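Local coordinates for flagellar protein FliL (Vibrio alginolyticus, PDB 6AHP) that assists the function of the bacterial flagellar motor, probably through its stomatin-like periplasmic core, at residues 33-38 and 100-105. Sequence-based numbering, arbitrary orientation.
Sequences AQLMVR and EKVLFT
Gln34-Leu103 and Met36-Lys101 are the hydrogen-bonded pairs of two antiparallel strands, the middle strand and one outer strand of the three-stranded sheet in this stomatin-like (SPFH-clan) fold. Gln34 and Leu103 exchange both N-H...O bonds, Leu103 N to Gln34 O being the shorter at 2.7 Å. At the other end a classic beta bulge sets Glu100 and Lys101 against Met36: Met36 O takes a 2.8 Å bond from Glu100 N and only a weak one from Lys101 N. On the face turned to helix 72-94, Ala33, Leu35 and Val102 are buried. Val102 CG2, anti to its backbone N, lies 3.8 Å from Ala33 CB, while Leu35 CD2 reaches Val102 CB. Phe104 presents CD1 obliquely to the same Ala33 methyl, and its side chain also touches Ala82 of helix 72-94. The other face carries Gln34, Met36, Lys101 and Leu103. Met36 and Lys101 lie side by side, pointing the same way; Met36 CG is anti to the backbone N (chi1 -174°), and the lysine chain bends at chi3 and chi4, its CG and CD running past Met36 SD. Beyond Met36, Arg38 stretches out from CG to NE and crosses Glu100, whose chain bends at chi2 (-84°). The resulting salt bridge is one-pronged, guanidinium and carboxylate planes standing nearly perpendicular, and Arg38 NH1 turns instead to Ser5 O. At the opposite end of the pairing a water joins Gln34 NE2 to Thr105 OG1. In the salt bridge, Arg38 NE meets Glu100 OE2 at 3.0 Å from above the carboxylate plane.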
ATOM      1  N   ALA A  33      14.071  -1.658  -0.271  1.00 36.71           N
ATOM      2  CA  ALA A  33      13.934  -0.645  -1.313  1.00 35.53           C
ATOM      3  C   ALA A  33      14.263   0.748  -0.791  1.00 32.51           C
ATOM      4  O   ALA A  33      14.147   1.039   0.402  1.00 29.21           O
ATOM      5  CB  ALA A  33      12.510  -0.638  -1.897  1.00 32.22           C
ATOM      6  N   GLN A  34      14.647   1.619  -1.725  1.00 28.53           N
ATOM      7  CA  GLN A  34      14.831   3.041  -1.464  1.00 28.82           C
ATOM      8  C   GLN A  34      14.328   3.812  -2.675  1.00 24.17           C
ATOM      9  O   GLN A  34      14.158   3.250  -3.763  1.00 25.56           O
ATOM     10  CB  GLN A  34      16.311   3.407  -1.181  1.00 29.48           C
ATOM     11  CG  GLN A  34      16.909   2.771   0.079  1.00 28.60           C
ATOM     12  CD  GLN A  34      18.225   3.407   0.522  1.00 33.68           C
ATOM     13  OE1 GLN A  34      18.401   4.633   0.489  1.00 30.18           O
ATOM     14  NE2 GLN A  34      19.159   2.569   0.952  1.00 35.14           N
ATOM     15  N   LEU A  35      14.121   5.112  -2.494  1.00 24.18           N
ATOM     16  CA  LEU A  35      13.658   5.983  -3.565  1.00 25.44           C
ATOM     17  C   LEU A  35      14.783   6.916  -3.998  1.00 24.50           C
ATOM     18  O   LEU A  35      15.420   7.561  -3.159  1.00 24.81           O
ATOM     19  CB  LEU A  35      12.438   6.810  -3.123  1.00 22.94           C
ATOM     20  CG  LEU A  35      11.346   5.969  -2.441  1.00 23.72           C
ATOM     21  CD1 LEU A  35      10.374   6.868  -1.708  1.00 21.62           C
ATOM     22  CD2 LEU A  35      10.633   5.044  -3.487  1.00 23.81           C
ATOM     23  N   MET A  36      14.997   7.004  -5.307  1.00 21.36           N
ATOM     24  CA  MET A  36      15.885   7.997  -5.888  1.00 23.87           C
ATOM     25  C   MET A  36      15.057   9.204  -6.322  1.00 21.62           C
ATOM     26  O   MET A  36      14.069   9.054  -7.045  1.00 23.78           O
ATOM     27  CB  MET A  36      16.635   7.404  -7.075  1.00 21.54           C
ATOM     28  CG  MET A  36      17.698   8.299  -7.680  1.00 25.07           C
ATOM     29  SD  MET A  36      18.559   7.282  -8.921  1.00 35.04           S
ATOM     30  CE  MET A  36      18.220   8.254 -10.377  1.00 36.26           C
ATOM     31  N   VAL A  37      15.431  10.387  -5.837  1.00 19.62           N
ATOM     32  CA  VAL A  37      14.706  11.610  -6.141  1.00 26.44           C
ATOM     33  C   VAL A  37      15.731  12.659  -6.559  1.00 27.30           C
ATOM     34  O   VAL A  37      16.926  12.538  -6.274  1.00 27.29           O
ATOM     35  CB  VAL A  37      13.874  12.134  -4.935  1.00 21.29           C
ATOM     36  CG1 VAL A  37      12.980  11.003  -4.296  1.00 21.97           C
ATOM     37  CG2 VAL A  37      14.805  12.718  -3.882  1.00 23.35           C
ATOM     38  N   ARG A  38      15.240  13.717  -7.205  1.00 24.54           N
ATOM     39  CA  ARG A  38      16.048  14.888  -7.532  1.00 27.37           C
ATOM     40  C   ARG A  38      15.432  16.131  -6.906  1.00 27.53           C
ATOM     41  O   ARG A  38      14.295  16.488  -7.222  1.00 28.62           O
ATOM     42  CB  ARG A  38      16.186  15.051  -9.046  1.00 30.68           C
ATOM     43  CG  ARG A  38      17.216  14.073  -9.671  1.00 33.70           C
ATOM     44  CD  ARG A  38      17.341  14.291 -11.178  1.00 39.99           C
ATOM     45  NE  ARG A  38      18.195  13.274 -11.780  1.00 40.80           N
ATOM     46  CZ  ARG A  38      19.522  13.341 -11.782  1.00 45.57           C
ATOM     47  NH1 ARG A  38      20.123  14.382 -11.204  1.00 38.40           N
ATOM     48  NH2 ARG A  38      20.246  12.369 -12.350  1.00 42.11           N
ATOM     49  N   GLU A 100      12.274   9.721  -9.058  1.00 22.73           N
ATOM     50  CA  GLU A 100      13.004   9.252 -10.223  1.00 24.75           C
ATOM     51  C   GLU A 100      12.703   7.789 -10.526  1.00 25.64           C
ATOM     52  O   GLU A 100      12.410   7.442 -11.671  1.00 24.88           O
ATOM     53  CB  GLU A 100      14.509   9.442 -10.010  1.00 27.51           C
ATOM     54  CG  GLU A 100      14.914  10.889  -9.996  1.00 35.31           C
ATOM     55  CD  GLU A 100      15.144  11.451 -11.401  1.00 54.66           C
ATOM     56  OE1 GLU A 100      14.309  12.288 -11.852  1.00 53.12           O
ATOM     57  OE2 GLU A 100      16.157  11.046 -12.039  1.00 50.90           O
ATOM     58  N   LYS A 101      13.001   6.972  -9.514  1.00 24.44           N
ATOM     59  CA  LYS A 101      12.839   5.531  -9.639  1.00 24.69           C
ATOM     60  C   LYS A 101      12.987   4.944  -8.248  1.00 24.40           C
ATOM     61  O   LYS A 101      13.515   5.593  -7.342  1.00 21.88           O
ATOM     62  CB  LYS A 101      13.877   4.922 -10.606  1.00 30.07           C
ATOM     63  CG  LYS A 101      15.321   5.386 -10.311  1.00 27.88           C
ATOM     64  CD  LYS A 101      16.384   4.440 -10.860  1.00 33.01           C
ATOM     65  CE  LYS A 101      16.792   4.791 -12.270  1.00 39.99           C
ATOM     66  NZ  LYS A 101      17.250   6.205 -12.462  1.00 42.40           N
ATOM     67  N   VAL A 102      12.482   3.717  -8.069  1.00 23.44           N
ATOM     68  CA  VAL A 102      12.727   3.006  -6.822  1.00 24.81           C
ATOM     69  C   VAL A 102      13.894   2.051  -7.072  1.00 24.43           C
ATOM     70  O   VAL A 102      14.110   1.564  -8.182  1.00 23.88           O
ATOM     71  CB  VAL A 102      11.460   2.275  -6.289  1.00 29.52           C
ATOM     72  CG1 VAL A 102      10.861   1.417  -7.315  1.00 28.68           C
ATOM     73  CG2 VAL A 102      11.768   1.440  -5.041  1.00 29.71           C
ATOM     74  N   LEU A 103      14.663   1.821  -6.027  1.00 25.02           N
ATOM     75  CA  LEU A 103      15.870   1.007  -6.037  1.00 30.12           C
ATOM     76  C   LEU A 103      15.618  -0.193  -5.136  1.00 31.46           C
ATOM     77  O   LEU A 103      15.096  -0.028  -4.031  1.00 28.83           O
ATOM     78  CB  LEU A 103      17.077   1.807  -5.504  1.00 25.48           C
ATOM     79  CG  LEU A 103      17.465   3.119  -6.166  1.00 27.28           C
ATOM     80  CD1 LEU A 103      18.665   3.771  -5.442  1.00 26.45           C
ATOM     81  CD2 LEU A 103      17.783   2.852  -7.606  1.00 28.99           C
ATOM     82  N   PHE A 104      15.959  -1.391  -5.624  1.00 29.30           N
ATOM     83  CA  PHE A 104      15.934  -2.611  -4.824  1.00 31.53           C
ATOM     84  C   PHE A 104      17.386  -2.922  -4.442  1.00 32.10           C
ATOM     85  O   PHE A 104      18.212  -3.234  -5.309  1.00 29.36           O
ATOM     86  CB  PHE A 104      15.311  -3.781  -5.597  1.00 33.76           C
ATOM     87  CG  PHE A 104      13.880  -3.539  -6.083  1.00 32.66           C
ATOM     88  CD1 PHE A 104      13.119  -2.494  -5.603  1.00 33.90           C
ATOM     89  CD2 PHE A 104      13.293  -4.411  -6.996  1.00 39.55           C
ATOM     90  CE1 PHE A 104      11.811  -2.286  -6.042  1.00 31.68           C
ATOM     91  CE2 PHE A 104      11.973  -4.214  -7.454  1.00 37.80           C
ATOM     92  CZ  PHE A 104      11.241  -3.150  -6.982  1.00 39.02           C
ATOM     93  N   THR A 105      17.669  -2.837  -3.169  1.00 29.67           N
ATOM     94  CA  THR A 105      18.959  -3.137  -2.601  1.00 39.71           C
ATOM     95  C   THR A 105      19.091  -4.596  -2.160  1.00 43.19           C
ATOM     96  O   THR A 105      20.145  -5.072  -2.184  1.00 43.03           O
ATOM     97  CB  THR A 105      19.395  -2.208  -1.472  1.00 38.91           C
ATOM     98  OG1 THR A 105      18.478  -2.258  -0.414  1.00 39.59           O
ATOM     99  CG2 THR A 105      19.515  -0.809  -1.958  1.00 34.09           C
TER
HETATM  100  O   HOH W   1      18.724  -0.076   1.395  1.00 41.20           O